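Local atomic coordinates of putative NAD(P)H-flavin oxidoreductase (Neisseria meningitidis serogroup A / serotype 4A, PDB entry 6WT2), a protein that probably reduces nitro compounds such as chloramphenicol with electrons from NAD(P)H, using a bound FMN cofactor, as a member of the nitroreductase family. Residues A[28-33]-A[82-87]; A[89-94]-A[140-145]. All blocks are in the same frame, centred on the assembly; numbering follows the deposited sequence.

Contact 1 of 2, residues A[28-33]-A[82-87]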
ATOM      1  N   ALA A  28     -14.554 -10.780 -23.459  1.00 30.57           N
ATOM      2  CA  ALA A  28     -13.828 -11.479 -24.507  1.00 34.55           C
ATOM      3  C   ALA A  28     -12.337 -11.153 -24.542  1.00 37.66           C
ATOM      4  O   ALA A  28     -11.589 -11.857 -25.228  1.00 42.01           O
ATOM      5  CB  ALA A  28     -14.453 -11.176 -25.876  1.00 34.20           C
ATOM      6  N   ARG A  29     -11.876 -10.135 -23.812  1.00 29.15           N
ATOM      7  CA  ARG A  29     -10.500  -9.664 -23.913  1.00 31.05           C
ATOM      8  C   ARG A  29      -9.652 -10.211 -22.766  1.00 28.43           C
ATOM      9  O   ARG A  29      -9.892  -9.883 -21.601  1.00 29.02           O
ATOM     10  CB  ARG A  29     -10.463  -8.139 -23.927  1.00 32.23           C
ATOM     11  CG  ARG A  29     -10.847  -7.543 -25.260  1.00 38.85           C
ATOM     12  CD  ARG A  29      -9.638  -6.885 -25.888  1.00 47.52           C
ATOM     13  NE  ARG A  29      -9.563  -5.469 -25.561  1.00 43.17           N
ATOM     14  CZ  ARG A  29      -8.433  -4.769 -25.507  1.00 48.99           C
ATOM     15  NH1 ARG A  29      -7.260  -5.350 -25.733  1.00 48.15           N
ATOM     16  NH2 ARG A  29      -8.479  -3.483 -25.213  1.00 53.18           N
ATOM     17  N   LYS A  30      -8.651 -11.025 -23.100  1.00 27.64           N
ATOM     18  CA  LYS A  30      -7.759 -11.618 -22.111  1.00 26.86           C
ATOM     19  C   LYS A  30      -6.407 -10.912 -22.119  1.00 26.94           C
ATOM     20  O   LYS A  30      -5.857 -10.608 -23.182  1.00 27.51           O
ATOM     21  CB  LYS A  30      -7.562 -13.115 -22.386  1.00 28.27           C
ATOM     22  CG  LYS A  30      -8.867 -13.921 -22.424  1.00 34.58           C
ATOM     23  CD  LYS A  30      -9.606 -13.793 -21.104  1.00 38.68           C
ATOM     24  CE  LYS A  30     -11.040 -14.272 -21.191  1.00 33.34           C
ATOM     25  NZ  LYS A  30     -11.710 -14.099 -19.869  1.00 30.54           N
ATOM     26  N   ILE A  31      -5.871 -10.661 -20.927  1.00 25.07           N
ATOM     27  CA  ILE A  31      -4.497 -10.192 -20.804  1.00 26.52           C
ATOM     28  C   ILE A  31      -3.565 -11.321 -21.213  1.00 26.51           C
ATOM     29  O   ILE A  31      -3.739 -12.467 -20.776  1.00 27.08           O
ATOM     30  CB  ILE A  31      -4.216  -9.738 -19.362  1.00 25.51           C
ATOM     31  CG1 ILE A  31      -5.157  -8.588 -18.950  1.00 22.22           C
ATOM     32  CG2 ILE A  31      -2.773  -9.332 -19.205  1.00 23.52           C
ATOM     33  CD1 ILE A  31      -5.276  -8.430 -17.442  1.00 21.23           C
ATOM     34  N   SER A  32      -2.585 -11.019 -22.067  1.00 27.58           N
ATOM     35  CA  SER A  32      -1.639 -12.050 -22.484  1.00 30.59           C
ATOM     36  C   SER A  32      -0.830 -12.559 -21.292  1.00 30.51           C
ATOM     37  O   SER A  32      -0.653 -11.864 -20.280  1.00 27.88           O
ATOM     38  CB  SER A  32      -0.672 -11.516 -23.544  1.00 32.40           C
ATOM     39  OG  SER A  32       0.236 -10.589 -22.963  1.00 30.05           O
ATOM     40  N   ALA A  33      -0.314 -13.787 -21.442  1.00 22.12           N
ATOM     41  CA  ALA A  33       0.540 -14.369 -20.413  1.00 24.85           C
ATOM     42  C   ALA A  33       1.712 -13.450 -20.102  1.00 24.95           C
ATOM     43  O   ALA A  33       2.028 -13.204 -18.936  1.00 24.19           O
ATOM     44  CB  ALA A  33       1.040 -15.747 -20.853  1.00 28.45           C
ATOM     45  N   THR A  82     -16.448 -11.393 -15.814  1.00 29.41           N
ATOM     46  CA  THR A  82     -15.922 -10.697 -16.977  1.00 28.81           C
ATOM     47  C   THR A  82     -14.444 -10.359 -16.901  1.00 25.88           C
ATOM     48  O   THR A  82     -13.847 -10.093 -17.949  1.00 25.29           O
ATOM     49  CB  THR A  82     -16.706  -9.394 -17.229  1.00 29.70           C
ATOM     50  OG1 THR A  82     -16.494  -8.468 -16.151  1.00 30.30           O
ATOM     51  CG2 THR A  82     -18.219  -9.685 -17.380  1.00 26.84           C
ATOM     52  N   ALA A  83     -13.848 -10.330 -15.714  1.00 25.65           N
ATOM     53  CA  ALA A  83     -12.446  -9.932 -15.598  1.00 24.05           C
ATOM     54  C   ALA A  83     -11.534 -10.961 -16.255  1.00 24.12           C
ATOM     55  O   ALA A  83     -11.786 -12.168 -16.200  1.00 23.88           O
ATOM     56  CB  ALA A  83     -12.048  -9.749 -14.126  1.00 23.20           C
ATOM     57  N   SER A  84     -10.457 -10.472 -16.878  1.00 23.02           N
ATOM     58  CA  SER A  84      -9.426 -11.364 -17.388  1.00 22.74           C
ATOM     59  C   SER A  84      -8.751 -12.126 -16.251  1.00 25.01           C
ATOM     60  O   SER A  84      -8.672 -13.362 -16.271  1.00 22.30           O
ATOM     61  CB  SER A  84      -8.396 -10.565 -18.188  1.00 22.62           C
ATOM     62  OG  SER A  84      -7.329 -11.400 -18.585  1.00 22.38           O
ATOM     63  N   HIS A  85      -8.256 -11.399 -15.253  1.00 23.88           N
ATOM     64  CA  HIS A  85      -7.517 -11.985 -14.151  1.00 21.83           C
ATOM     65  C   HIS A  85      -8.056 -11.481 -12.820  1.00 21.52           C
ATOM     66  O   HIS A  85      -8.577 -10.367 -12.720  1.00 24.46           O
ATOM     67  CB  HIS A  85      -6.014 -11.663 -14.251  1.00 23.07           C
ATOM     68  CG  HIS A  85      -5.291 -12.436 -15.311  1.00 22.10           C
ATOM     69  ND1 HIS A  85      -5.510 -12.241 -16.658  1.00 21.52           N
ATOM     70  CD2 HIS A  85      -4.330 -13.387 -15.219  1.00 22.43           C
ATOM     71  CE1 HIS A  85      -4.723 -13.050 -17.350  1.00 21.53           C
ATOM     72  NE2 HIS A  85      -3.993 -13.751 -16.502  1.00 21.63           N
ATOM     73  N   LEU A  86      -7.923 -12.329 -11.803  1.00 26.09           N
ATOM     74  CA  LEU A  86      -8.210 -11.991 -10.415  1.00 21.33           C
ATOM     75  C   LEU A  86      -7.027 -12.415  -9.554  1.00 20.92           C
ATOM     76  O   LEU A  86      -6.535 -13.540  -9.685  1.00 20.88           O
ATOM     77  CB  LEU A  86      -9.483 -12.692  -9.940  1.00 24.25           C
ATOM     78  CG  LEU A  86      -9.790 -12.694  -8.445  1.00 23.50           C
ATOM     79  CD1 LEU A  86     -10.072 -11.295  -7.915  1.00 22.94           C
ATOM     80  CD2 LEU A  86     -10.978 -13.624  -8.176  1.00 26.74           C
ATOM     81  N   VAL A  87      -6.578 -11.522  -8.678  1.00 20.66           N
ATOM     82  CA  VAL A  87      -5.507 -11.808  -7.725  1.00 20.37           C
ATOM     83  C   VAL A  87      -6.067 -11.596  -6.326  1.00 20.40           C
ATOM     84  O   VAL A  87      -6.656 -10.546  -6.038  1.00 20.48           O
ATOM     85  CB  VAL A  87      -4.273 -10.917  -7.961  1.00 23.49           C
ATOM     86  CG1 VAL A  87      -3.182 -11.207  -6.919  1.00 21.64           C
ATOM     87  CG2 VAL A  87      -3.719 -11.120  -9.368  1.00 27.56           C
TER
HETATM   88  O   HOH W   1     -11.887 -11.449 -19.616  1.00 23.09           O
HETATM   89  O   HOH W   2     -10.100 -15.219 -17.595  1.00 39.86           O
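S84 and H85 form a classic beta bulge facing F202 at the start of strand 85-92, and the loop 28-33, which leads into helix 33-44, docks on this bulge through I31 and K30. The evidence for docking is one direct backbone-to-side-chain bond: I31 N donates to S84 OG at 2.9 Å, nearly straight at 169°. S84 OG stands anti to its own backbone N (chi1 175°), which carries it toward the loop. The same oxygen meets H85 ND1 at 2.8 Å in the plane of the imidazole, a bond in which either atom could be the donor. Beside ND1, I31 O lies near the ring plane, 3.6 Å from H85 CE1, where a carbonyl faces a polarised ring C-H. The branch of I31 fills the angle between the two residues, with CG1 3.6 Å from S84 OG and CD1 3.9 Å from H85 ND1, well out of the ring plane. F36 of helix 33-44 stacks on the H85 ring.

K30 bends at chi2 (-59°), and its NZ comes to 4.1 Å from A83 O. There NZ donates to water 1 at 2.7 Å and to water 2 at 3.0 Å, and water 2 in turn donates to S84 O. Water 1 also lies within hydrogen-bonding distance of R29 O and T82 O, linking the two backbones.

S84 OG takes the bond from I31 N and shares a second with H85 ND1. Two bonds thus grip the buried hydroxyl and probably fix both its rotation and that of the imidazole.

Contact 2 of 2, residues A[89-94]-A[140-145]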
ATOM      1  N   PHE A  89      -4.642 -11.410  -2.583  1.00 20.33           N
ATOM      2  CA  PHE A  89      -3.391 -11.221  -1.868  1.00 19.92           C
ATOM      3  C   PHE A  89      -3.479 -11.878  -0.501  1.00 19.82           C
ATOM      4  O   PHE A  89      -4.429 -11.641   0.251  1.00 20.08           O
ATOM      5  CB  PHE A  89      -3.074  -9.730  -1.704  1.00 24.91           C
ATOM      6  CG  PHE A  89      -2.816  -9.006  -2.996  1.00 25.89           C
ATOM      7  CD1 PHE A  89      -1.523  -8.714  -3.391  1.00 25.03           C
ATOM      8  CD2 PHE A  89      -3.872  -8.601  -3.810  1.00 28.27           C
ATOM      9  CE1 PHE A  89      -1.278  -8.029  -4.573  1.00 30.40           C
ATOM     10  CE2 PHE A  89      -3.642  -7.933  -5.003  1.00 21.71           C
ATOM     11  CZ  PHE A  89      -2.348  -7.632  -5.379  1.00 24.67           C
ATOM     12  N   LEU A  90      -2.488 -12.709  -0.186  1.00 19.75           N
ATOM     13  CA  LEU A  90      -2.340 -13.287   1.138  1.00 19.94           C
ATOM     14  C   LEU A  90      -1.224 -12.569   1.882  1.00 20.29           C
ATOM     15  O   LEU A  90      -0.216 -12.188   1.286  1.00 19.32           O
ATOM     16  CB  LEU A  90      -1.987 -14.777   1.060  1.00 20.19           C
ATOM     17  CG  LEU A  90      -2.882 -15.641   0.183  1.00 20.49           C
ATOM     18  CD1 LEU A  90      -2.328 -17.109   0.214  1.00 20.77           C
ATOM     19  CD2 LEU A  90      -4.334 -15.551   0.614  1.00 20.85           C
ATOM     20  N   ALA A  91      -1.387 -12.429   3.191  1.00 25.18           N
ATOM     21  CA  ALA A  91      -0.336 -11.888   4.037  1.00 25.20           C
ATOM     22  C   ALA A  91       0.109 -12.943   5.043  1.00 21.89           C
ATOM     23  O   ALA A  91      -0.686 -13.771   5.503  1.00 21.06           O
ATOM     24  CB  ALA A  91      -0.809 -10.597   4.745  1.00 19.47           C
ATOM     25  N   LYS A  92       1.397 -12.915   5.377  1.00 21.00           N
ATOM     26  CA  LYS A  92       1.958 -13.861   6.337  1.00 20.03           C
ATOM     27  C   LYS A  92       1.367 -13.661   7.730  1.00 20.30           C
ATOM     28  O   LYS A  92       1.285 -12.527   8.225  1.00 20.09           O
ATOM     29  CB  LYS A  92       3.468 -13.688   6.400  1.00 20.83           C
ATOM     30  CG  LYS A  92       4.173 -14.806   7.158  1.00 21.34           C
ATOM     31  CD  LYS A  92       4.033 -16.118   6.404  1.00 21.78           C
ATOM     32  CE  LYS A  92       4.589 -17.324   7.179  1.00 28.74           C
ATOM     33  NZ  LYS A  92       3.702 -17.691   8.327  1.00 24.89           N
ATOM     34  N   LYS A  93       0.964 -14.762   8.365  1.00 20.82           N
ATOM     35  CA  LYS A  93       0.580 -14.764   9.771  1.00 21.20           C
ATOM     36  C   LYS A  93       1.793 -15.044  10.657  1.00 22.94           C
ATOM     37  O   LYS A  93       2.715 -15.772  10.273  1.00 25.95           O
ATOM     38  CB  LYS A  93      -0.503 -15.813  10.051  1.00 21.81           C
ATOM     39  CG  LYS A  93      -1.841 -15.532   9.359  1.00 21.82           C
ATOM     40  CD  LYS A  93      -2.913 -16.501   9.826  1.00 25.46           C
ATOM     41  CE  LYS A  93      -4.268 -16.185   9.208  1.00 29.81           C
ATOM     42  NZ  LYS A  93      -5.294 -17.205   9.573  1.00 32.79           N
ATOM     43  N   ASN A  94       1.766 -14.471  11.864  1.00 23.41           N
ATOM     44  CA  ASN A  94       2.772 -14.708  12.902  1.00 28.53           C
ATOM     45  C   ASN A  94       4.187 -14.554  12.355  1.00 25.98           C
ATOM     46  O   ASN A  94       5.046 -15.421  12.521  1.00 22.79           O
ATOM     47  CB  ASN A  94       2.574 -16.079  13.548  1.00 36.95           C
ATOM     48  CG  ASN A  94       1.214 -16.202  14.211  1.00 43.26           C
ATOM     49  OD1 ASN A  94       0.381 -17.009  13.801  1.00 47.44           O
ATOM     50  ND2 ASN A  94       0.974 -15.376  15.224  1.00 43.83           N
ATOM     51  N   ALA A 140      -2.458  -7.724  15.291  1.00 32.88           N
ATOM     52  CA  ALA A 140      -1.611  -6.586  14.933  1.00 29.93           C
ATOM     53  C   ALA A 140      -0.420  -7.036  14.100  1.00 27.46           C
ATOM     54  O   ALA A 140      -0.029  -6.361  13.139  1.00 24.60           O
ATOM     55  CB  ALA A 140      -1.141  -5.859  16.191  1.00 26.84           C
ATOM     56  N   LEU A 141       0.157  -8.186  14.446  1.00 26.28           N
ATOM     57  CA  LEU A 141       1.227  -8.760  13.641  1.00 28.72           C
ATOM     58  C   LEU A 141       0.747  -9.087  12.230  1.00 19.83           C
ATOM     59  O   LEU A 141       1.444  -8.798  11.251  1.00 20.16           O
ATOM     60  CB  LEU A 141       1.766 -10.000  14.351  1.00 26.82           C
ATOM     61  CG  LEU A 141       3.122 -10.625  14.052  1.00 24.35           C
ATOM     62  CD1 LEU A 141       4.251  -9.635  13.828  1.00 25.76           C
ATOM     63  CD2 LEU A 141       3.459 -11.513  15.237  1.00 33.97           C
ATOM     64  N   PHE A 142      -0.439  -9.695  12.101  1.00 19.99           N
ATOM     65  CA  PHE A 142      -0.977  -9.985  10.773  1.00 22.10           C
ATOM     66  C   PHE A 142      -1.266  -8.695  10.009  1.00 23.42           C
ATOM     67  O   PHE A 142      -0.978  -8.592   8.808  1.00 21.01           O
ATOM     68  CB  PHE A 142      -2.240 -10.847  10.903  1.00 20.90           C
ATOM     69  CG  PHE A 142      -2.972 -11.075   9.596  1.00 20.72           C
ATOM     70  CD1 PHE A 142      -2.397 -11.827   8.579  1.00 20.90           C
ATOM     71  CD2 PHE A 142      -4.243 -10.554   9.399  1.00 21.52           C
ATOM     72  CE1 PHE A 142      -3.071 -12.044   7.385  1.00 22.91           C
ATOM     73  CE2 PHE A 142      -4.926 -10.769   8.208  1.00 22.61           C
ATOM     74  CZ  PHE A 142      -4.342 -11.504   7.200  1.00 21.67           C
ATOM     75  N   ASP A 143      -1.825  -7.693  10.694  1.00 22.04           N
ATOM     76  CA  ASP A 143      -2.136  -6.420  10.046  1.00 23.75           C
ATOM     77  C   ASP A 143      -0.876  -5.709   9.559  1.00 21.45           C
ATOM     78  O   ASP A 143      -0.911  -5.035   8.520  1.00 20.20           O
ATOM     79  CB  ASP A 143      -2.938  -5.537  11.005  1.00 30.13           C
ATOM     80  CG  ASP A 143      -4.459  -5.786  10.907  1.00 52.48           C
ATOM     81  OD1 ASP A 143      -4.898  -6.507   9.974  1.00 52.38           O
ATOM     82  OD2 ASP A 143      -5.220  -5.256  11.756  1.00 53.05           O
ATOM     83  N   TRP A 144       0.234  -5.848  10.290  1.00 21.00           N
ATOM     84  CA  TRP A 144       1.526  -5.356   9.816  1.00 20.72           C
ATOM     85  C   TRP A 144       1.872  -5.927   8.445  1.00 20.59           C
ATOM     86  O   TRP A 144       2.231  -5.188   7.520  1.00 19.64           O
ATOM     87  CB  TRP A 144       2.615  -5.697  10.838  1.00 20.54           C
ATOM     88  CG  TRP A 144       4.001  -5.261  10.437  1.00 21.11           C
ATOM     89  CD1 TRP A 144       4.407  -3.995  10.111  1.00 24.08           C
ATOM     90  CD2 TRP A 144       5.162  -6.094  10.335  1.00 27.27           C
ATOM     91  NE1 TRP A 144       5.757  -3.995   9.801  1.00 22.76           N
ATOM     92  CE2 TRP A 144       6.237  -5.273   9.933  1.00 22.40           C
ATOM     93  CE3 TRP A 144       5.394  -7.461  10.534  1.00 26.49           C
ATOM     94  CZ2 TRP A 144       7.524  -5.771   9.735  1.00 28.99           C
ATOM     95  CZ3 TRP A 144       6.670  -7.954  10.330  1.00 26.65           C
ATOM     96  CH2 TRP A 144       7.724  -7.109   9.944  1.00 27.29           C
ATOM     97  N   CYS A 145       1.736  -7.246   8.278  1.00 20.15           N
ATOM     98  CA  CYS A 145       2.030  -7.835   6.974  1.00 19.44           C
ATOM     99  C   CYS A 145       1.021  -7.383   5.921  1.00 18.56           C
ATOM    100  O   CYS A 145       1.403  -7.102   4.782  1.00 18.47           O
ATOM    101  CB  CYS A 145       2.084  -9.359   7.088  1.00 18.89           C
ATOM    102  SG  CYS A 145       3.505  -9.883   8.103  1.00 22.08           S
TER
HETATM  103  O   HOH W   3       2.228 -11.672  10.761  1.00 21.27           O
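F142 CG stands anti to the backbone N (chi1 173°), and this torsion swings the ring from helix 138-162 onto the end of strand 85-92, while C145 places SG beside its own backbone N (chi1 -67°), next to the same strand. The segment axes approach to 7.2 Å and their directions differ by 131°, so the helix runs obliquely antiparallel to the strand. F142 offers its CD1-CE1 edge: A91 O lies in the ring plane, 3.5 Å from F142 CE1, and K92 O is also near that plane beside CD1. A91 CB packs against the same corner, 3.8 Å from F142 CE1, and is 3.9 Å from C145 CB one helical turn on. A methyl between these two helix residues is consistent with the close approach of the axes. C145 SG is 3.5 Å from K92 O. From the loop side, the aliphatic part of K93 crosses F142, with CG 3.8 Å from F142 CD1. Further out, L141 CD2 packs on N94 CA.

A water joins the backbones: water 3 donates to K92 O at 2.8 Å and, weakly, to L141 O at 3.0 Å. L141 O also takes the weak helical bond from C145 N. K92 NZ bonds to K93 O and forms a salt bridge with E193; K93 NZ goes to A191 O. On the helix, D143 makes a salt bridge to R147 of the second subunit, and W144 NE1 bonds to E171 of that subunit.

The direct join of strand to helix is apolar contact of A91 CB with F142 and C145, together with the weakly positive F142 edge facing A91 O and K92 O; water 3 supplies the polar bridge.

Both contacts use strand 85-92, contact 1 at its beginning and contact 2 at its end, and their centres lie about 27 Å apart on opposite sides of the chain's centre. They follow in series: segments 82-87 and 89-94 adjoin in the sequence, with no other touch between the contacts. Neither contact is itself the flavin site. The side chain of A83 in contact 1 is about 12 Å from a bound FMN and about 10 Å from the side chain of FMN-binding R23. In contact 2 the side chain of C145 is about 10 Å from a bound FMN, and that of L141 about 12 Å from a bound nicotinic acid. One strand thus runs from the beta bulge, where loop 28-33 packs, to helix 138-162, which meets the second subunit.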